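PDB 3R9T: EchA1_1 from Mycobacterium avium subsp. paratuberculosis, which probably catalyses the reversible hydration of (2E)-enoyl-CoA thioesters to (3S)-3-hydroxyacyl-CoA in fatty acid metabolism. Local coordinates for residues 106-111 / 124-129; 20-25 / 55-60; 134-139 / 163-168; 30-35 / 70-75. All blocks are in the same frame, centred on the assembly; numbering follows the deposited sequence. Where two conformers were deposited one is given.

Interaction 1 of 4, residues 106-111 / 124-129; sequences AAVNGT and DLVVAD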
loop_
_atom_site.group_PDB
_atom_site.type_symbol
_atom_site.label_atom_id
_atom_site.label_comp_id
_atom_site.label_asym_id
_atom_site.label_seq_id
_atom_site.Cartn_x
_atom_site.Cartn_y
_atom_site.Cartn_z
ATOM N N ALA B 106 20.190 0.112 -2.271
ATOM C CA ALA B 106 20.843 0.956 -1.292
ATOM C C ALA B 106 21.495 0.095 -0.215
ATOM O O ALA B 106 20.829 -0.723 0.401
ATOM C CB ALA B 106 19.824 1.864 -0.661
ATOM N N ALA B 107 22.798 0.257 -0.017
ATOM C CA ALA B 107 23.501 -0.458 1.011
ATOM C C ALA B 107 23.801 0.543 2.112
ATOM O O ALA B 107 24.786 1.304 2.033
ATOM C CB ALA B 107 24.759 -1.048 0.449
ATOM N N VAL B 108 22.904 0.567 3.091
ATOM C CA VAL B 108 22.890 1.574 4.137
ATOM C C VAL B 108 23.817 1.178 5.277
ATOM O O VAL B 108 23.503 0.294 6.089
ATOM C CB VAL B 108 21.474 1.806 4.596
ATOM C CG1 VAL B 108 21.451 2.831 5.691
ATOM C CG2 VAL B 108 20.626 2.260 3.380
ATOM N N ASN B 109 24.976 1.836 5.287
ATOM C CA ASN B 109 26.074 1.503 6.181
ATOM C C ASN B 109 25.997 2.221 7.531
ATOM O O ASN B 109 26.710 1.875 8.467
ATOM C CB ASN B 109 27.420 1.791 5.495
ATOM C CG ASN B 109 27.510 3.196 4.950
ATOM O OD1 ASN B 109 26.709 3.593 4.092
ATOM N ND2 ASN B 109 28.487 3.968 5.444
ATOM N N GLY B 110 25.152 3.237 7.631
ATOM C CA GLY B 110 24.945 3.920 8.906
ATOM C C GLY B 110 23.803 4.908 8.821
ATOM O O GLY B 110 22.771 4.603 8.231
ATOM N N THR B 111 23.989 6.096 9.387
ATOM C CA THR B 111 22.920 7.086 9.461
ATOM C C THR B 111 22.317 7.334 8.092
ATOM O O THR B 111 23.050 7.535 7.129
ATOM C CB THR B 111 23.429 8.438 9.964
ATOM O OG1 THR B 111 24.281 8.242 11.094
ATOM C CG2 THR B 111 22.250 9.319 10.345
ATOM N N ASP B 124 15.309 0.487 -5.532
ATOM C CA ASP B 124 14.427 -0.658 -5.637
ATOM C C ASP B 124 14.394 -1.501 -4.360
ATOM O O ASP B 124 13.325 -1.972 -3.952
ATOM C CB ASP B 124 14.808 -1.552 -6.808
ATOM C CG ASP B 124 14.712 -0.855 -8.130
ATOM O OD1 ASP B 124 13.710 -0.127 -8.336
ATOM O OD2 ASP B 124 15.636 -1.067 -8.963
ATOM N N LEU B 125 15.574 -1.685 -3.761
ATOM C CA LEU B 125 15.795 -2.576 -2.613
ATOM C C LEU B 125 16.743 -1.883 -1.643
ATOM O O LEU B 125 17.540 -1.018 -2.025
ATOM C CB LEU B 125 16.408 -3.894 -3.073
ATOM C CG LEU B 125 15.559 -4.640 -4.112
ATOM C CD1 LEU B 125 16.373 -5.753 -4.800
ATOM C CD2 LEU B 125 14.286 -5.164 -3.473
ATOM N N VAL B 126 16.646 -2.273 -0.382
ATOM C CA VAL B 126 17.505 -1.739 0.685
ATOM C C VAL B 126 18.005 -2.843 1.623
ATOM O O VAL B 126 17.214 -3.591 2.177
ATOM C CB VAL B 126 16.774 -0.683 1.551
ATOM C CG1 VAL B 126 17.737 -0.023 2.495
ATOM C CG2 VAL B 126 16.096 0.386 0.652
ATOM N N VAL B 127 19.320 -2.881 1.810
ATOM C CA VAL B 127 19.969 -3.680 2.845
ATOM C C VAL B 127 20.612 -2.698 3.836
ATOM O O VAL B 127 21.293 -1.754 3.414
ATOM C CB VAL B 127 21.023 -4.580 2.205
ATOM C CG1 VAL B 127 21.741 -5.449 3.254
ATOM C CG2 VAL B 127 20.366 -5.435 1.130
ATOM N N ALA B 128 20.394 -2.897 5.136
ATOM C CA ALA B 128 20.912 -1.969 6.143
ATOM C C ALA B 128 21.736 -2.653 7.218
ATOM O O ALA B 128 21.352 -3.691 7.734
ATOM C CB ALA B 128 19.778 -1.228 6.797
ATOM N N ASP B 129 22.861 -2.031 7.548
ATOM C CA ASP B 129 23.606 -2.285 8.776
ATOM C C ASP B 129 22.642 -2.152 9.973
ATOM O O ASP B 129 21.815 -1.234 10.010
ATOM C CB ASP B 129 24.731 -1.242 8.835
ATOM C CG ASP B 129 25.760 -1.523 9.904
ATOM O OD1 ASP B 129 25.398 -1.498 11.100
ATOM O OD2 ASP B 129 26.943 -1.717 9.541
#
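Ala106, Ala107 and Val108 run beside Val126, Val127 and Ala128 as neighbouring parallel strands, a clear example of how a sheet is built from alternating backbone bonds. The axes of the short strand segments differ by 13° in direction. Four hydrogen bonds join them: Ala106 N donates to Leu125 O, Val127 N to Ala106 O at 3.0 Å, Val108 N to Val127 O at 2.8 Å, and Asp129 N to Val108 O. Weaker CA-H...O contacts fill in between. Val127 O, for instance, also lies 3.5 Å from Ala107 CA.

Apolar contact is concentrated on the face that carries Ala106, Val108, Val126 and Ala128. Val108 CG2, anti to its own carbonyl carbon and beside the backbone N, reaches back to Val126 CG1 at 3.8 Å, while Val108 CB and Ala128 CB stand 4.1 Å apart. At the C-terminal end of the pair, Asp129 CB sits 3.4 Å from Val108 O and its carboxylate forms a salt bridge with Arg131.

Strand 56-61 flanks 104-108 on one side and strand 185-187 flanks 125-129 on the other. Helix 192-204 covers Ala107 and Val127, and Lys160 of the second subunit packs on Val126.

Interaction 2 of 4, residues 20-25 / 55-60; sequences MVITIN and RAVVLT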
loop_
_atom_site.group_PDB
_atom_site.type_symbol
_atom_site.label_atom_id
_atom_site.label_comp_id
_atom_site.label_asym_id
_atom_site.label_seq_id
_atom_site.Cartn_x
_atom_site.Cartn_y
_atom_site.Cartn_z
ATOM N N MET B 20 27.734 -2.207 -10.582
ATOM C CA MET B 20 28.398 -0.953 -10.334
ATOM C C MET B 20 28.114 -0.564 -8.911
ATOM O O MET B 20 26.950 -0.497 -8.504
ATOM C CB MET B 20 27.892 0.134 -11.258
ATOM C CG MET B 20 28.517 1.471 -10.974
ATOM S SD MET B 20 27.777 2.793 -11.929
ATOM C CE MET B 20 28.664 2.578 -13.484
ATOM N N VAL B 21 29.176 -0.284 -8.170
ATOM C CA VAL B 21 29.053 0.214 -6.814
ATOM C C VAL B 21 29.354 1.711 -6.816
ATOM O O VAL B 21 30.455 2.142 -7.201
ATOM C CB VAL B 21 30.014 -0.517 -5.859
ATOM C CG1 VAL B 21 29.950 0.072 -4.453
ATOM C CG2 VAL B 21 29.713 -2.008 -5.842
ATOM N N ILE B 22 28.364 2.490 -6.388
ATOM C CA ILE B 22 28.475 3.943 -6.277
ATOM C C ILE B 22 28.599 4.323 -4.806
ATOM O O ILE B 22 27.721 3.992 -4.009
ATOM C CB ILE B 22 27.209 4.635 -6.841
ATOM C CG1 ILE B 22 26.990 4.244 -8.295
ATOM C CG2 ILE B 22 27.305 6.158 -6.724
ATOM C CD1 ILE B 22 25.743 4.886 -8.936
ATOM N N THR B 23 29.666 5.030 -4.441
ATOM C CA THR B 23 29.915 5.353 -3.045
ATOM C C THR B 23 29.905 6.868 -2.852
ATOM O O THR B 23 30.700 7.583 -3.480
ATOM C CB THR B 23 31.264 4.759 -2.569
ATOM O OG1 THR B 23 31.304 3.343 -2.811
ATOM C CG2 THR B 23 31.479 5.035 -1.092
ATOM N N ILE B 24 29.008 7.361 -2.001
ATOM C CA ILE B 24 29.000 8.778 -1.674
ATOM C C ILE B 24 30.291 9.005 -0.890
ATOM O O ILE B 24 30.605 8.238 0.022
ATOM C CB ILE B 24 27.792 9.172 -0.830
ATOM C CG1 ILE B 24 26.484 8.893 -1.583
ATOM C CG2 ILE B 24 27.866 10.645 -0.468
ATOM C CD1 ILE B 24 25.247 8.945 -0.681
ATOM N N ASN B 25 31.025 10.052 -1.257
ATOM C CA ASN B 25 32.404 10.238 -0.827
ATOM C C ASN B 25 32.627 11.567 -0.089
ATOM O O ASN B 25 33.555 12.318 -0.408
ATOM C CB ASN B 25 33.311 10.133 -2.062
ATOM C CG ASN B 25 34.779 9.947 -1.711
ATOM O OD1 ASN B 25 35.115 9.303 -0.719
ATOM N ND2 ASN B 25 35.662 10.510 -2.535
ATOM N N ARG B 55 24.714 -4.904 -14.751
ATOM C CA ARG B 55 23.439 -5.595 -14.514
ATOM C C ARG B 55 22.687 -5.125 -13.266
ATOM O O ARG B 55 21.506 -5.453 -13.089
ATOM C CB ARG B 55 23.668 -7.104 -14.384
ATOM C CG ARG B 55 24.158 -7.790 -15.655
ATOM C CD ARG B 55 23.154 -7.710 -16.797
ATOM N NE ARG B 55 21.834 -8.073 -16.290
ATOM C CZ ARG B 55 21.369 -9.311 -16.113
ATOM N NH1 ARG B 55 22.062 -10.380 -16.491
ATOM N NH2 ARG B 55 20.159 -9.469 -15.582
ATOM N N ALA B 56 23.383 -4.410 -12.394
ATOM C CA ALA B 56 22.801 -3.904 -11.149
ATOM C C ALA B 56 23.678 -2.789 -10.592
ATOM O O ALA B 56 24.867 -2.697 -10.897
ATOM C CB ALA B 56 22.672 -5.023 -10.116
ATOM N N VAL B 57 23.071 -1.946 -9.767
ATOM C CA VAL B 57 23.751 -0.851 -9.128
ATOM C C VAL B 57 23.526 -0.910 -7.639
ATOM O O VAL B 57 22.388 -1.091 -7.194
ATOM C CB VAL B 57 23.193 0.468 -9.646
ATOM C CG1 VAL B 57 23.761 1.664 -8.873
ATOM C CG2 VAL B 57 23.473 0.583 -11.138
ATOM N N VAL B 58 24.612 -0.754 -6.882
ATOM C CA VAL B 58 24.566 -0.569 -5.430
ATOM C C VAL B 58 25.056 0.828 -5.061
ATOM O O VAL B 58 26.107 1.274 -5.554
ATOM C CB VAL B 58 25.436 -1.612 -4.694
ATOM C CG1 VAL B 58 25.529 -1.318 -3.198
ATOM C CG2 VAL B 58 24.876 -3.007 -4.906
ATOM N N LEU B 59 24.281 1.499 -4.205
ATOM C CA LEU B 59 24.588 2.834 -3.692
ATOM C C LEU B 59 24.904 2.701 -2.207
ATOM O O LEU B 59 24.108 2.146 -1.470
ATOM C CB LEU B 59 23.396 3.791 -3.878
ATOM C CG LEU B 59 23.614 5.202 -3.305
ATOM C CD1 LEU B 59 24.709 5.927 -4.099
ATOM C CD2 LEU B 59 22.296 6.001 -3.265
ATOM N N THR B 60 26.057 3.210 -1.768
ATOM C CA THR B 60 26.447 3.151 -0.354
ATOM C C THR B 60 27.212 4.436 0.018
ATOM O O THR B 60 27.432 5.318 -0.832
ATOM C CB THR B 60 27.285 1.867 -0.102
ATOM O OG1 THR B 60 27.338 1.540 1.302
ATOM C CG2 THR B 60 28.703 2.013 -0.700
#
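Ile22 packs against Leu59, its partner across the strands, and reaches back to Val57; its torsion explains how it meets both. CG1 is anti to the carbonyl carbon (chi1 -58°), which sends CD1 back to Val57 CG1 at 3.8 Å, while CG2 touches Leu59 CD1 at 3.7 Å. The same Leu59 CD1 sits 3.6 Å from Ile22 O. Beneath these side chains the backbone bond from Ile22 N to Val58 O is short, 2.7 Å, and nearly straight at 174°.

Strands 19-24 and 56-61 are parallel neighbours joined through helix 35-50, a beta-alpha-beta crossover of the crotonase fold. That helix covers the face of Ile22, with Ala44 against Met20 and Ile22 and Ala48 against Val57.

On the other face the Val21 and Val58 pair is looser: Val21 CG2 comes only to 4.4 Å from Val58 CB, and helix 192-204 supplies further cover through Leu193 and Leu197. Packing is close again at the partly exposed end, where Thr23 lies side by side with the buried Thr60, its OG1 3.6 Å from Thr60 CG2. Thr60 holds that methyl in the crowded position between its N and carbonyl carbon, and turns OG1 instead to Ala107 O of the next strand.

Interaction 3 of 4, residues 134-139 / 163-168; sequences FGLPEV and MRLLLT. With BEZ (benzoic acid), chain E.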
loop_
_atom_site.group_PDB
_atom_site.type_symbol
_atom_site.label_atom_id
_atom_site.label_comp_id
_atom_site.label_asym_id
_atom_site.label_seq_id
_atom_site.Cartn_x
_atom_site.Cartn_y
_atom_site.Cartn_z
ATOM N N PHE B 134 16.824 5.474 10.243
ATOM C CA PHE B 134 16.081 6.123 9.172
ATOM C C PHE B 134 15.179 7.186 9.765
ATOM O O PHE B 134 14.998 7.236 10.981
ATOM C CB PHE B 134 15.241 5.104 8.417
ATOM C CG PHE B 134 16.065 4.066 7.719
ATOM C CD1 PHE B 134 16.520 4.283 6.429
ATOM C CD2 PHE B 134 16.433 2.903 8.362
ATOM C CE1 PHE B 134 17.318 3.353 5.774
ATOM C CE2 PHE B 134 17.223 1.950 7.700
ATOM C CZ PHE B 134 17.659 2.174 6.411
ATOM N N GLY B 135 14.633 8.040 8.908
ATOM C CA GLY B 135 13.669 9.053 9.367
ATOM C C GLY B 135 13.622 10.251 8.449
ATOM O O GLY B 135 14.473 10.398 7.554
ATOM N N LEU B 136 12.615 11.093 8.672
ATOM C CA LEU B 136 12.404 12.332 7.905
ATOM C C LEU B 136 12.232 13.499 8.880
ATOM O O LEU B 136 11.119 13.981 9.109
ATOM C CB LEU B 136 11.197 12.232 6.971
ATOM C CG LEU B 136 11.274 11.130 5.902
ATOM C CD1 LEU B 136 9.903 10.982 5.220
ATOM C CD2 LEU B 136 12.397 11.412 4.911
ATOM N N PRO B 137 13.350 13.975 9.439
ATOM C CA PRO B 137 13.331 15.028 10.450
ATOM C C PRO B 137 13.163 16.444 9.910
ATOM O O PRO B 137 13.217 17.400 10.693
ATOM C CB PRO B 137 14.708 14.872 11.117
ATOM C CG PRO B 137 15.584 14.418 10.026
ATOM C CD PRO B 137 14.720 13.478 9.202
ATOM N N GLU B 138 12.939 16.584 8.602
ATOM C CA GLU B 138 12.866 17.902 7.959
ATOM C C GLU B 138 11.895 18.865 8.644
ATOM O O GLU B 138 12.145 20.081 8.736
ATOM C CB GLU B 138 12.459 17.748 6.493
ATOM C CG GLU B 138 13.555 17.148 5.573
ATOM C CD GLU B 138 13.569 15.640 5.473
ATOM O OE1 GLU B 138 12.958 14.984 6.319
ATOM O OE2 GLU B 138 14.215 15.110 4.534
ATOM N N VAL B 139 10.778 18.318 9.112
ATOM C CA VAL B 139 9.734 19.127 9.725
ATOM C C VAL B 139 10.176 19.784 11.037
ATOM O O VAL B 139 9.497 20.686 11.544
ATOM C CB VAL B 139 8.454 18.316 9.987
ATOM C CG1 VAL B 139 7.814 17.900 8.676
ATOM C CG2 VAL B 139 8.721 17.115 10.924
ATOM N N MET B 163 2.603 8.251 8.255
ATOM C CA MET B 163 2.172 9.569 8.701
ATOM C C MET B 163 2.816 9.923 10.043
ATOM O O MET B 163 3.193 11.063 10.260
ATOM C CB MET B 163 0.647 9.655 8.796
ATOM C CG MET B 163 0.133 11.087 8.889
ATOM S SD MET B 163 0.466 12.071 7.403
ATOM C CE MET B 163 0.448 10.764 6.158
ATOM N N ARG B 164 2.960 8.957 10.943
ATOM C CA ARG B 164 3.606 9.267 12.229
ATOM C C ARG B 164 5.056 9.705 11.994
ATOM O O ARG B 164 5.537 10.687 12.556
ATOM C CB ARG B 164 3.580 8.071 13.194
ATOM C CG ARG B 164 3.966 8.508 14.615
ATOM C CD ARG B 164 4.249 7.363 15.541
ATOM N NE ARG B 164 4.489 7.882 16.890
ATOM C CZ ARG B 164 5.600 8.511 17.304
ATOM N NH1 ARG B 164 6.652 8.685 16.504
ATOM N NH2 ARG B 164 5.669 8.955 18.560
ATOM N N LEU B 165 5.761 8.965 11.151
ATOM C CA LEU B 165 7.140 9.292 10.830
ATOM C C LEU B 165 7.247 10.693 10.181
ATOM O O LEU B 165 8.125 11.496 10.525
ATOM C CB LEU B 165 7.689 8.164 9.943
ATOM C CG LEU B 165 9.147 8.127 9.508
ATOM C CD1 LEU B 165 9.553 6.722 9.071
ATOM C CD2 LEU B 165 9.343 9.095 8.377
ATOM N N LEU B 166 6.337 10.986 9.267
ATOM C CA LEU B 166 6.381 12.226 8.499
ATOM C C LEU B 166 6.091 13.429 9.390
ATOM O O LEU B 166 6.777 14.443 9.294
ATOM C CB LEU B 166 5.355 12.154 7.369
ATOM C CG LEU B 166 5.255 13.340 6.415
ATOM C CD1 LEU B 166 6.589 13.524 5.687
ATOM C CD2 LEU B 166 4.106 13.184 5.415
ATOM N N LEU B 167 5.072 13.314 10.241
ATOM C CA LEU B 167 4.601 14.448 11.043
ATOM C C LEU B 167 5.380 14.658 12.342
ATOM O O LEU B 167 5.493 15.800 12.794
ATOM C CB LEU B 167 3.102 14.309 11.332
ATOM C CG LEU B 167 2.213 14.197 10.089
ATOM C CD1 LEU B 167 0.748 14.187 10.495
ATOM C CD2 LEU B 167 2.481 15.312 9.080
ATOM N N THR B 168 5.895 13.583 12.954
ATOM C CA THR B 168 6.719 13.730 14.160
ATOM C C THR B 168 8.176 14.055 13.828
ATOM O O THR B 168 8.846 14.743 14.602
ATOM C CB THR B 168 6.708 12.489 15.091
ATOM O OG1 THR B 168 7.382 11.391 14.458
ATOM C CG2 THR B 168 5.294 12.073 15.458
HETATM C C BEZ E . 15.196 17.037 1.895
HETATM O O1 BEZ E . 14.657 16.223 1.133
HETATM O O2 BEZ E . 15.436 16.719 3.077
HETATM C C1 BEZ E . 15.586 18.371 1.351
HETATM C C2 BEZ E . 15.732 18.513 -0.023
HETATM C C3 BEZ E . 16.098 19.744 -0.554
HETATM C C4 BEZ E . 16.313 20.825 0.293
HETATM C C5 BEZ E . 16.165 20.680 1.671
HETATM C C6 BEZ E . 15.804 19.448 2.205
HETATM O O HOH W 1 10.813 10.767 10.758
HETATM O O HOH W 2 9.026 15.068 7.795
#
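Two flat groups of this crotonase fold flank the contact that Leu136 and Val139 make with Leu165 and Leu166. The guanidinium of Arg164 has Thr168 CG2 3.8 Å above one face, offset toward the rim, and its NH1 forms a salt bridge with Glu170. Bound benzoic acid meets the carboxylate of Glu138 at its edge: BEZ O2 lies close to the carboxylate plane, on the CG side of OE2 and 2.5 Å from it, and the two flat groups are turned well away from coplanar. A bend at chi2 (89°) helps bring the carboxylate there. Benzoic acid is also hydrogen-bonded to Ala147 N. Glu138 and Glu118 both line this pocket, an arrangement that recalls the glutamate pair of enoyl-CoA hydratase active sites.

Behind the pocket, the turn after strand 133-135 rests on helix 159-168 without a direct hydrogen bond. Water takes that role, illustrating how a helix can be tied to a loop at one remove. One water accepts from Leu136 N at 2.8 Å and donates to Leu165 O; the other donates to both Leu136 O, at 2.7 Å, and Leu166 O. Leu165 was modelled in two conformers, so its contact through CD2 with Leu136 CD1, 3.7 Å in one of them, is tentative; Leu136 CD1 also meets Leu166 CD1 at 4.2 Å. Both methyls of Val139 lie 3.7 Å from Leu166 O.

The third subunit's Asn206 ND2 bonds Leu167 O. Within the helix, Thr168 OG1 bonds Arg164 O at 2.7 Å, from the opposite face of the carbonyl plane to Thr168 N.

Interaction 4 of 4, residues 30-35 / 70-75; sequences RNAINA and GADLKA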
loop_
_atom_site.group_PDB
_atom_site.type_symbol
_atom_site.label_atom_id
_atom_site.label_comp_id
_atom_site.label_asym_id
_atom_site.label_seq_id
_atom_site.Cartn_x
_atom_site.Cartn_y
_atom_site.Cartn_z
ATOM N N ARG B 30 29.542 13.711 6.825
ATOM C CA ARG B 30 28.509 12.691 7.060
ATOM C C ARG B 30 27.775 12.304 5.784
ATOM O O ARG B 30 26.605 11.915 5.811
ATOM C CB ARG B 30 27.531 13.141 8.156
ATOM C CG ARG B 30 28.205 13.098 9.503
ATOM C CD ARG B 30 27.719 14.013 10.625
ATOM N NE ARG B 30 26.352 14.558 10.742
ATOM C CZ ARG B 30 25.210 13.960 11.123
ATOM N NH1 ARG B 30 24.138 14.760 11.215
ATOM N NH2 ARG B 30 25.056 12.645 11.375
ATOM N N ASN B 31 28.498 12.404 4.673
ATOM C CA ASN B 31 28.011 12.011 3.361
ATOM C C ASN B 31 26.738 12.750 2.980
ATOM O O ASN B 31 25.892 12.211 2.269
ATOM C CB ASN B 31 27.852 10.481 3.285
ATOM C CG ASN B 31 29.196 9.758 3.229
ATOM O OD1 ASN B 31 30.130 10.207 2.560
ATOM N ND2 ASN B 31 29.295 8.637 3.930
ATOM N N ALA B 32 26.626 13.998 3.437
ATOM C CA ALA B 32 25.508 14.858 3.080
ATOM C C ALA B 32 25.552 15.196 1.597
ATOM O O ALA B 32 26.622 15.295 0.990
ATOM C CB ALA B 32 25.504 16.138 3.937
ATOM N N ILE B 33 24.373 15.366 1.017
ATOM C CA ILE B 33 24.256 15.617 -0.414
ATOM C C ILE B 33 24.471 17.077 -0.758
ATOM O O ILE B 33 23.797 17.960 -0.232
ATOM C CB ILE B 33 22.884 15.220 -0.961
ATOM C CG1 ILE B 33 22.590 13.760 -0.643
ATOM C CG2 ILE B 33 22.829 15.422 -2.485
ATOM C CD1 ILE B 33 23.659 12.779 -1.138
ATOM N N ASN B 34 25.404 17.308 -1.675
ATOM C CA ASN B 34 25.526 18.583 -2.363
ATOM C C ASN B 34 25.639 18.345 -3.880
ATOM O O ASN B 34 25.605 17.198 -4.357
ATOM C CB ASN B 34 26.745 19.358 -1.832
ATOM C CG ASN B 34 28.069 18.682 -2.167
ATOM O OD1 ASN B 34 28.116 17.706 -2.911
ATOM N ND2 ASN B 34 29.155 19.205 -1.610
ATOM N N ALA B 35 25.797 19.431 -4.634
ATOM C CA ALA B 35 25.920 19.339 -6.098
ATOM C C ALA B 35 27.039 18.401 -6.591
ATOM O O ALA B 35 26.867 17.718 -7.599
ATOM C CB ALA B 35 26.088 20.733 -6.704
ATOM N N GLY B 70 21.698 13.361 5.113
ATOM C CA GLY B 70 20.655 14.180 4.508
ATOM C C GLY B 70 21.203 15.217 3.543
ATOM O O GLY B 70 22.348 15.132 3.097
ATOM N N ALA B 71 20.370 16.198 3.215
ATOM C CA ALA B 71 20.801 17.340 2.415
ATOM C C ALA B 71 21.847 18.138 3.199
ATOM O O ALA B 71 21.704 18.312 4.406
ATOM C CB ALA B 71 19.611 18.215 2.078
ATOM N N ASP B 72 22.893 18.610 2.524
ATOM C CA ASP B 72 23.949 19.384 3.186
ATOM C C ASP B 72 23.374 20.719 3.664
ATOM O O ASP B 72 22.936 21.541 2.852
ATOM C CB ASP B 72 25.120 19.626 2.225
ATOM C CG ASP B 72 26.297 20.317 2.897
ATOM O OD1 ASP B 72 26.248 21.556 3.082
ATOM O OD2 ASP B 72 27.270 19.617 3.241
ATOM N N LEU B 73 23.378 20.935 4.976
ATOM C CA LEU B 73 22.723 22.113 5.562
ATOM C C LEU B 73 23.415 23.445 5.226
ATOM O O LEU B 73 22.771 24.497 5.224
ATOM C CB LEU B 73 22.589 21.942 7.079
ATOM C CG LEU B 73 21.646 20.797 7.464
ATOM C CD1 LEU B 73 21.834 20.343 8.911
ATOM C CD2 LEU B 73 20.202 21.205 7.210
ATOM N N LYS B 74 24.713 23.394 4.936
ATOM C CA LYS B 74 25.484 24.593 4.610
ATOM C C LYS B 74 25.177 25.046 3.187
ATOM O O LYS B 74 25.125 26.241 2.910
ATOM C CB LYS B 74 26.982 24.326 4.782
ATOM N N ALA B 75 24.966 24.077 2.295
ATOM C CA ALA B 75 24.526 24.353 0.929
ATOM C C ALA B 75 23.113 24.933 0.920
ATOM O O ALA B 75 22.799 25.806 0.111
ATOM C CB ALA B 75 24.577 23.084 0.085
#
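Ala32 and Asp72 bury the most surface in this contact, with Gly70 and Ile33 close behind, and together they illustrate how two irregular loops can be held by a short backbone bridge. Ile33 N donates to Gly70 O at 2.9 Å, and Asp72 N returns a bond to Ile33 O at 3.0 Å. The second bond is the more bent at its acceptor: the donor is tilted 30° from the carbonyl plane. Gly70 adopts backbone angles at which a CB would press on the preceding carbonyl oxygen.

Ala32 points its methyl into the angle between Gly70 and Asp72, with CB 3.4 Å from Gly70 O and 3.9 Å from Asp72 CB. Asp72 CB in turn lies 3.3 Å from Ile33 O, beside the bridge.

The carboxylate of Asp72 is divided between two tasks. With CG anti to the backbone N (chi1 -175°), OD1 caps the start of helix 73-77: it accepts from Ala75 N at 2.9 Å through its anti lone pair, and weakly from Lys74 N. OD2 forms a salt bridge with Arg26, whose NH1 also bonds Ala32 O, so one guanidinium links both loops. Asn34 is an N-cap as well, its OD1 accepting from Val37 N in helix 35-50.

Between Gly70 and Asp72, Ala71 touches bound benzoic acid. In crotonase relatives the corresponding loop helps to form the acyl-CoA pocket and its oxyanion hole, and the position of Ala71 is consistent with the same site here.

How the interactions relate
From the N terminus, strand 19-24 leads through 30-35 and helix 35-50 to strand 56-61, where interaction 2 closes the crossover. Interaction 4 opens inside that span and closes only at 70-75, so the two cross; Ile24 CD1 meets Ile33 CD1 at 4.2 Å where they adjoin. Interactions 1 and 3 then follow in series, each closing a loop that contains helix. Interactions 1 and 2 extend one sheet: Ala107 N and Leu59 O, 2.7 Å apart, probably bond. Phe134 packs on Val108 and Ala128, joining interaction 3 to that sheet. Interactions 3 and 4 do not touch, yet both supply residues that contact benzoic acid.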